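Local coordinates for adhesin YadA (PDB 1P9H), which forms, as a homotrimer, a collagen-binding fibrillar matrix on the bacterial surface that promotes attachment to and invasion of host cells and resistance to serum and phagocytosis, at residues A[18-23]-A[54-59]; A[24-29]-A[60-65]; A[133-138]-A[145-150]. All blocks are in the same frame, centred on the assembly; numbering follows the deposited sequence.

Contact 1 of 3, residues A[18-23]-A[54-59]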
loop_
_atom_site.group_PDB
_atom_site.type_symbol
_atom_site.label_atom_id
_atom_site.label_comp_id
_atom_site.label_asym_id
_atom_site.label_seq_id
_atom_site.Cartn_x
_atom_site.Cartn_y
_atom_site.Cartn_z
ATOM N N ASN A 18 -21.658 7.946 27.463
ATOM C CA ASN A 18 -21.140 8.811 26.411
ATOM C C ASN A 18 -20.653 7.945 25.254
ATOM O O ASN A 18 -19.604 7.304 25.341
ATOM C CB ASN A 18 -19.994 9.672 26.948
ATOM C CG ASN A 18 -19.512 10.697 25.941
ATOM O OD1 ASN A 18 -20.302 11.470 25.398
ATOM N ND2 ASN A 18 -18.208 10.711 25.689
ATOM N N LEU A 19 -21.426 7.927 24.174
ATOM C CA LEU A 19 -21.088 7.127 23.003
ATOM C C LEU A 19 -20.090 7.831 22.090
ATOM O O LEU A 19 -20.422 8.819 21.432
ATOM C CB LEU A 19 -22.361 6.794 22.218
ATOM C CG LEU A 19 -23.525 6.228 23.037
ATOM C CD1 LEU A 19 -24.701 5.949 22.118
ATOM C CD2 LEU A 19 -23.092 4.959 23.755
ATOM N N THR A 20 -18.863 7.316 22.054
ATOM C CA THR A 20 -17.816 7.889 21.218
ATOM C C THR A 20 -17.191 6.835 20.313
ATOM O O THR A 20 -16.504 7.168 19.348
ATOM C CB THR A 20 -16.683 8.495 22.069
ATOM O OG1 THR A 20 -16.089 7.467 22.873
ATOM C CG2 THR A 20 -17.219 9.601 22.969
ATOM N N ALA A 21 -17.436 5.567 20.620
ATOM C CA ALA A 21 -16.858 4.481 19.839
ATOM C C ALA A 21 -17.884 3.682 19.052
ATOM O O ALA A 21 -19.085 3.776 19.294
ATOM C CB ALA A 21 -16.080 3.546 20.762
ATOM N N VAL A 22 -17.394 2.906 18.091
ATOM C CA VAL A 22 -18.249 2.045 17.288
ATOM C C VAL A 22 -17.801 0.618 17.552
ATOM O O VAL A 22 -16.644 0.265 17.315
ATOM C CB VAL A 22 -18.118 2.326 15.773
ATOM C CG1 VAL A 22 -18.871 1.251 14.982
ATOM C CG2 VAL A 22 -18.676 3.708 15.449
ATOM N N GLN A 23 -18.716 -0.194 18.065
ATOM C CA GLN A 23 -18.416 -1.585 18.361
ATOM C C GLN A 23 -19.498 -2.417 17.704
ATOM O O GLN A 23 -20.673 -2.311 18.057
ATOM C CB GLN A 23 -18.403 -1.810 19.873
ATOM C CG GLN A 23 -18.033 -3.218 20.307
ATOM C CD GLN A 23 -17.937 -3.335 21.817
ATOM O OE1 GLN A 23 -17.025 -2.786 22.437
ATOM N NE2 GLN A 23 -18.890 -4.039 22.418
ATOM N N GLY A 54 -11.028 2.016 23.093
ATOM C CA GLY A 54 -10.525 3.373 23.083
ATOM C C GLY A 54 -11.568 4.399 22.712
ATOM O O GLY A 54 -12.533 4.093 22.007
ATOM N N ILE A 55 -11.389 5.623 23.197
ATOM C CA ILE A 55 -12.315 6.696 22.881
ATOM C C ILE A 55 -12.231 6.918 21.374
ATOM O O ILE A 55 -11.135 7.012 20.820
ATOM C CB ILE A 55 -11.925 8.002 23.603
ATOM C CG1 ILE A 55 -11.889 7.767 25.114
ATOM C CG2 ILE A 55 -12.918 9.106 23.258
ATOM C CD1 ILE A 55 -11.438 8.971 25.915
ATOM N N HIS A 56 -13.384 6.984 20.714
ATOM C CA HIS A 56 -13.440 7.194 19.269
ATOM C C HIS A 56 -12.937 5.996 18.464
ATOM O O HIS A 56 -12.791 6.092 17.247
ATOM C CB HIS A 56 -12.630 8.435 18.881
ATOM C CG HIS A 56 -13.130 9.702 19.502
ATOM N ND1 HIS A 56 -12.300 10.764 19.790
ATOM C CD2 HIS A 56 -14.374 10.083 19.874
ATOM C CE1 HIS A 56 -13.012 11.746 20.314
ATOM N NE2 HIS A 56 -14.273 11.358 20.376
ATOM N N SER A 57 -12.678 4.872 19.128
ATOM C CA SER A 57 -12.189 3.695 18.418
ATOM C C SER A 57 -13.317 2.976 17.684
ATOM O O SER A 57 -14.497 3.236 17.924
ATOM C CB SER A 57 -11.484 2.723 19.376
ATOM O OG SER A 57 -12.387 2.124 20.287
ATOM N N ILE A 58 -12.934 2.079 16.781
ATOM C CA ILE A 58 -13.880 1.314 15.979
ATOM C C ILE A 58 -13.431 -0.145 15.928
ATOM O O ILE A 58 -12.299 -0.438 15.543
ATOM C CB ILE A 58 -13.935 1.861 14.532
ATOM C CG1 ILE A 58 -14.423 3.311 14.538
ATOM C CG2 ILE A 58 -14.846 0.987 13.668
ATOM C CD1 ILE A 58 -14.300 3.993 13.188
ATOM N N ALA A 59 -14.316 -1.054 16.329
ATOM C CA ALA A 59 -14.016 -2.483 16.306
ATOM C C ALA A 59 -15.205 -3.185 15.670
ATOM O O ALA A 59 -16.319 -3.127 16.194
ATOM C CB ALA A 59 -13.784 -3.007 17.720
HETATM O O HOH W 1 -15.800 6.333 16.643
#
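Thr20 meets His56 with OG1 held between its own backbone N and carbonyl carbon (chi1 61°), while His56 CG lies anti to its carbonyl carbon, beside its N (chi1 -61°). This join is the N-terminal edge of the left-handed parallel beta-roll of the YadA head, where strand 22-24 pairs in parallel beside strand 58-60. The weak bond from His56 N to Thr20 OG1 spans 3.5 Å, and Thr20 CB packs 3.6 Å from His56 CD2, oblique to the ring. Thr20 O lies in plane at the ring edge. A water also donates to Thr20 O and, weakly, to His56 O.

Beyond Thr20 the backbones enter parallel register: Val22 N donates to Ser57 O at 2.9 Å with 166° at the hydrogen, and Ala59 N donates to Val22 O. Val22 CB rests 4.0 Å from Ile58 CG1 on the same sheet face. Gln23 turns to the other face, where its OE1 accepts from Ala52 N and its NE2 binds Glu35 and Gly33 of the second subunit.

Gly54 to Ser57 form a type II turn, whose Gly54 O accepts from Ser57 N and also from Ser57 OG at 2.6 Å, both reaching it from one face of the carbonyl plane.

Contact 2 of 3, residues A[24-29]-A[60-65]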
loop_
_atom_site.group_PDB
_atom_site.type_symbol
_atom_site.label_atom_id
_atom_site.label_comp_id
_atom_site.label_asym_id
_atom_site.label_seq_id
_atom_site.Cartn_x
_atom_site.Cartn_y
_atom_site.Cartn_z
ATOM N N ILE A 24 -19.106 -3.235 16.734
ATOM C CA ILE A 24 -20.069 -4.061 16.026
ATOM C C ILE A 24 -19.706 -5.535 16.086
ATOM O O ILE A 24 -18.809 -6.001 15.380
ATOM C CB ILE A 24 -20.185 -3.629 14.548
ATOM C CG1 ILE A 24 -20.562 -2.145 14.473
ATOM C CG2 ILE A 24 -21.234 -4.478 13.840
ATOM C CD1 ILE A 24 -20.572 -1.576 13.071
ATOM N N SER A 25 -20.403 -6.261 16.953
ATOM C CA SER A 25 -20.192 -7.694 17.108
ATOM C C SER A 25 -21.006 -8.412 16.033
ATOM O O SER A 25 -21.866 -7.804 15.392
ATOM C CB SER A 25 -20.651 -8.140 18.501
ATOM O OG SER A 25 -19.871 -7.528 19.514
ATOM N N PRO A 26 -20.745 -9.712 15.814
ATOM C CA PRO A 26 -21.484 -10.472 14.801
ATOM C C PRO A 26 -22.988 -10.251 14.912
ATOM O O PRO A 26 -23.552 -10.309 16.007
ATOM C CB PRO A 26 -21.075 -11.910 15.096
ATOM C CG PRO A 26 -19.642 -11.746 15.497
ATOM C CD PRO A 26 -19.694 -10.546 16.427
ATOM N N ASN A 27 -23.630 -9.998 13.777
ATOM C CA ASN A 27 -25.068 -9.751 13.752
ATOM C C ASN A 27 -25.778 -10.633 12.735
ATOM O O ASN A 27 -26.952 -10.413 12.431
ATOM C CB ASN A 27 -25.335 -8.282 13.414
ATOM C CG ASN A 27 -25.070 -7.965 11.953
ATOM O OD1 ASN A 27 -24.208 -8.576 11.324
ATOM N ND2 ASN A 27 -25.807 -7.002 11.407
ATOM N N ALA A 28 -25.079 -11.635 12.211
ATOM C CA ALA A 28 -25.681 -12.508 11.215
ATOM C C ALA A 28 -25.122 -13.922 11.200
ATOM O O ALA A 28 -23.968 -14.158 11.556
ATOM C CB ALA A 28 -25.526 -11.884 9.831
ATOM N N ASP A 29 -25.968 -14.862 10.791
ATOM C CA ASP A 29 -25.578 -16.258 10.669
ATOM C C ASP A 29 -25.420 -16.449 9.165
ATOM O O ASP A 29 -26.403 -16.418 8.424
ATOM C CB ASP A 29 -26.678 -17.181 11.198
ATOM C CG ASP A 29 -26.269 -18.642 11.184
ATOM O OD1 ASP A 29 -25.772 -19.112 10.136
ATOM O OD2 ASP A 29 -26.449 -19.324 12.216
ATOM N N ILE A 60 -14.961 -3.841 14.540
ATOM C CA ILE A 60 -16.011 -4.532 13.803
ATOM C C ILE A 60 -15.595 -5.954 13.439
ATOM O O ILE A 60 -14.544 -6.162 12.835
ATOM C CB ILE A 60 -16.343 -3.772 12.495
ATOM C CG1 ILE A 60 -16.766 -2.335 12.819
ATOM C CG2 ILE A 60 -17.443 -4.503 11.720
ATOM C CD1 ILE A 60 -16.991 -1.479 11.583
ATOM N N GLY A 61 -16.429 -6.927 13.802
ATOM C CA GLY A 61 -16.143 -8.317 13.490
ATOM C C GLY A 61 -15.973 -9.218 14.697
ATOM O O GLY A 61 -15.730 -8.753 15.811
ATOM N N ALA A 62 -16.104 -10.522 14.472
ATOM C CA ALA A 62 -15.949 -11.493 15.545
ATOM C C ALA A 62 -14.608 -11.313 16.250
ATOM O O ALA A 62 -13.558 -11.335 15.611
ATOM C CB ALA A 62 -16.055 -12.907 14.988
ATOM N N THR A 63 -14.688 -11.102 17.567
ATOM C CA THR A 63 -13.559 -10.888 18.487
ATOM C C THR A 63 -12.588 -9.760 18.145
ATOM O O THR A 63 -11.501 -9.673 18.716
ATOM C CB THR A 63 -12.731 -12.188 18.713
ATOM O OG1 THR A 63 -12.126 -12.613 17.487
ATOM C CG2 THR A 63 -13.626 -13.294 19.256
ATOM N N ALA A 64 -12.995 -8.874 17.245
ATOM C CA ALA A 64 -12.145 -7.764 16.818
ATOM C C ALA A 64 -11.925 -6.832 18.009
ATOM O O ALA A 64 -12.835 -6.632 18.815
ATOM C CB ALA A 64 -12.807 -7.000 15.679
ATOM N N GLU A 65 -10.726 -6.271 18.138
ATOM C CA GLU A 65 -10.462 -5.351 19.238
ATOM C C GLU A 65 -9.601 -4.155 18.858
ATOM O O GLU A 65 -8.530 -4.306 18.268
ATOM C CB GLU A 65 -9.796 -6.061 20.430
ATOM C CG GLU A 65 -9.553 -5.099 21.608
ATOM C CD GLU A 65 -8.886 -5.744 22.812
ATOM O OE1 GLU A 65 -9.312 -6.840 23.217
ATOM O OE2 GLU A 65 -7.945 -5.134 23.364
#
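Ile24 and Gly61 meet through peptide groups, the flat groups of this contact: Gly61 N approaches the Ile24 carbonyl almost head-on (3.0 Å from N to Ile24 O, C=O...N angle 174°), which, with the Ile24-Ile60 bridge, continues the parallel pairing to the end of strand 22-24. Over the Ala62 carbonyl, Thr63 OG1 donates to Ala62 O from above the plane, within a type II turn running from Gly61 to Ala64. Pro26 adds a puckered, non-aromatic ring that meets Ala62 through two of its carbons: Pro26 CG lies 3.7 Å from Ala62 CA and 3.8 Å from Ala62 CB, and Pro26 CD is 4.0 Å from Ala62 CA. Pro26 and Ala62 also pack on Thr20 of the third subunit.

The side chains of Ile24 and Ile60 run alongside each other from one sheet face. CG1 is anti to the carbonyl carbon in both (chi1 -57° and -58°), and an extended chi2 in each carries the CD1 ends to the same level; Ile24 CD1 touches Ile60 CD1 at 3.9 Å, and Ile24 CB sits 4.0 Å from Ile60 CG2.

Ile24 also packs on Ile24 of both other subunits, which places this apolar face at the meeting point of the trimer. Within the chain, strand 22-24 is the outermost of its parallel sheet, strand 58-60 comes next, and Ile60 passes the pairing on to strand 72-74 through its backbone bond with Ala73.

Contact 3 of 3, residues A[133-138]-A[145-150]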
loop_
_atom_site.group_PDB
_atom_site.type_symbol
_atom_site.label_atom_id
_atom_site.label_comp_id
_atom_site.label_asym_id
_atom_site.label_seq_id
_atom_site.Cartn_x
_atom_site.Cartn_y
_atom_site.Cartn_z
ATOM N N LYS A 133 8.489 -9.155 4.105
ATOM C CA LYS A 133 9.039 -9.000 5.448
ATOM C C LYS A 133 10.088 -7.898 5.567
ATOM O O LYS A 133 11.191 -8.018 5.033
ATOM C CB LYS A 133 9.674 -10.321 5.906
ATOM C CG LYS A 133 8.738 -11.520 5.940
ATOM C CD LYS A 133 9.531 -12.792 6.228
ATOM C CE LYS A 133 8.648 -14.030 6.216
ATOM N NZ LYS A 133 7.672 -14.031 7.339
ATOM N N ALA A 134 9.736 -6.828 6.270
ATOM C CA ALA A 134 10.649 -5.713 6.504
ATOM C C ALA A 134 11.103 -5.906 7.946
ATOM O O ALA A 134 10.638 -5.216 8.857
ATOM C CB ALA A 134 9.910 -4.390 6.346
ATOM N N ASP A 135 12.011 -6.857 8.144
ATOM C CA ASP A 135 12.500 -7.202 9.476
ATOM C C ASP A 135 13.393 -6.178 10.154
ATOM O O ASP A 135 13.411 -6.088 11.382
ATOM C CB ASP A 135 13.225 -8.549 9.440
ATOM C CG ASP A 135 12.278 -9.722 9.245
ATOM O OD1 ASP A 135 11.045 -9.516 9.247
ATOM O OD2 ASP A 135 12.771 -10.858 9.097
ATOM N N ALA A 136 14.149 -5.418 9.371
ATOM C CA ALA A 136 15.016 -4.404 9.949
ATOM C C ALA A 136 14.170 -3.162 10.184
ATOM O O ALA A 136 13.294 -2.843 9.383
ATOM C CB ALA A 136 16.167 -4.089 9.001
ATOM N N LYS A 137 14.398 -2.471 11.294
ATOM C CA LYS A 137 13.629 -1.263 11.552
ATOM C C LYS A 137 13.873 -0.293 10.400
ATOM O O LYS A 137 14.969 -0.241 9.842
ATOM C CB LYS A 137 14.044 -0.633 12.885
ATOM C CG LYS A 137 13.684 -1.479 14.100
ATOM C CD LYS A 137 13.924 -0.717 15.394
ATOM C CE LYS A 137 13.489 -1.529 16.604
ATOM N NZ LYS A 137 13.646 -0.762 17.871
ATOM N N ASN A 138 12.831 0.445 10.032
ATOM C CA ASN A 138 12.891 1.420 8.949
ATOM C C ASN A 138 13.139 0.826 7.563
ATOM O O ASN A 138 13.331 1.569 6.605
ATOM C CB ASN A 138 13.962 2.474 9.243
ATOM C CG ASN A 138 13.726 3.188 10.560
ATOM O OD1 ASN A 138 13.739 2.568 11.622
ATOM N ND2 ASN A 138 13.508 4.495 10.497
ATOM N N SER A 145 7.088 -12.168 -0.914
ATOM C CA SER A 145 8.218 -12.748 -0.203
ATOM C C SER A 145 9.513 -11.945 -0.288
ATOM O O SER A 145 10.608 -12.508 -0.224
ATOM C CB SER A 145 8.448 -14.188 -0.673
ATOM O OG SER A 145 7.394 -15.025 -0.215
ATOM N N SER A 146 9.386 -10.627 -0.442
ATOM C CA SER A 146 10.562 -9.764 -0.464
ATOM C C SER A 146 11.032 -9.771 0.984
ATOM O O SER A 146 10.222 -9.932 1.902
ATOM C CB SER A 146 10.194 -8.347 -0.925
ATOM O OG SER A 146 9.110 -7.806 -0.189
ATOM N N HIS A 147 12.326 -9.589 1.214
ATOM C CA HIS A 147 12.806 -9.676 2.580
ATOM C C HIS A 147 14.060 -8.886 2.901
ATOM O O HIS A 147 15.087 -9.025 2.235
ATOM C CB HIS A 147 13.027 -11.164 2.902
ATOM C CG HIS A 147 13.588 -11.428 4.264
ATOM N ND1 HIS A 147 13.156 -10.771 5.395
ATOM C CD2 HIS A 147 14.508 -12.330 4.683
ATOM C CE1 HIS A 147 13.782 -11.258 6.452
ATOM N NE2 HIS A 147 14.608 -12.206 6.049
ATOM N N VAL A 148 13.953 -8.034 3.916
ATOM C CA VAL A 148 15.093 -7.270 4.397
ATOM C C VAL A 148 15.373 -7.867 5.770
ATOM O O VAL A 148 14.575 -7.710 6.698
ATOM C CB VAL A 148 14.779 -5.767 4.554
ATOM C CG1 VAL A 148 16.007 -5.043 5.120
ATOM C CG2 VAL A 148 14.397 -5.169 3.207
ATOM N N ALA A 149 16.488 -8.579 5.889
ATOM C CA ALA A 149 16.860 -9.211 7.149
ATOM C C ALA A 149 17.028 -8.170 8.252
ATOM O O ALA A 149 17.409 -7.028 7.992
ATOM C CB ALA A 149 18.139 -10.010 6.968
ATOM N N ALA A 150 16.755 -8.582 9.487
ATOM C CA ALA A 150 16.825 -7.692 10.639
ATOM C C ALA A 150 18.143 -6.947 10.847
ATOM O O ALA A 150 18.158 -5.891 11.477
ATOM C CB ALA A 150 16.464 -8.467 11.906
HETATM O O HOH W 2 16.272 -3.667 13.082
#
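Lys133 pairs with His147 and Ala134 with Val148 as parallel bridges, and the touching parts of the two segments run 31° apart. Lys133 N donates to Ser146 O (2.9 Å), and Val148 N donates to Lys133 O (3.0 Å); a weak bond from Asp135 N to Val148 O extends the pairing past strand 133-134.

His147 adds a side-chain bond to this pattern. Its CG is anti to the backbone N (chi1 177°), and the ring is turned with ND1 toward the neighbouring strand, where it donates weakly to Lys133 O at 3.4 Å. Lys133 O lies near the ring plane at its edge and accepts from Val148 N and, weakly, from ND1, an arrangement consistent with a hydrogen on ND1. Lys133 CB lies 3.5 Å from His147 ND1. Ala149 N stands above one face of the ring, offset toward the rim. Asp135 meets the other segment through CB, 3.5 Å from Ala150 N.

On the opposite sheet face, Ala134 and Val148 turn together. Beyond the strands, Ala136 CB lies 4.0 Å from Val148 CG1 and 3.3 Å from Ala149 O. Where the chains run on, a water accepts from Lys137 N and donates weakly to Ala150 O.

Two short strands 14 residues apart thus pair in register, with Ala134 and Val148, both buried, on one face and Lys133 and His147 on the other; such stacking of parallel strands from successive coils builds the left-handed parallel beta-roll of this head domain.

Contacts 1 and 2 are one continuous join, their centres 14 Å apart: residues 20-26 run beside 54-62, so the segments alternate along the chain, and Ala59 O probably accepts from Ile24 N where they meet. Contact 3 comes later in sequence, with its centre 34 Å from contact 1 and 33 Å from contact 2, and does not touch either. It belongs to the second parallel sheet, between strands 133-134 and 147-148, whereas the first two contacts bring together strands 22-24 and 58-60 of the other sheet. Together they sample both sheets of the roll, at its N-terminal end and further toward the stalk, with links to other subunits at both.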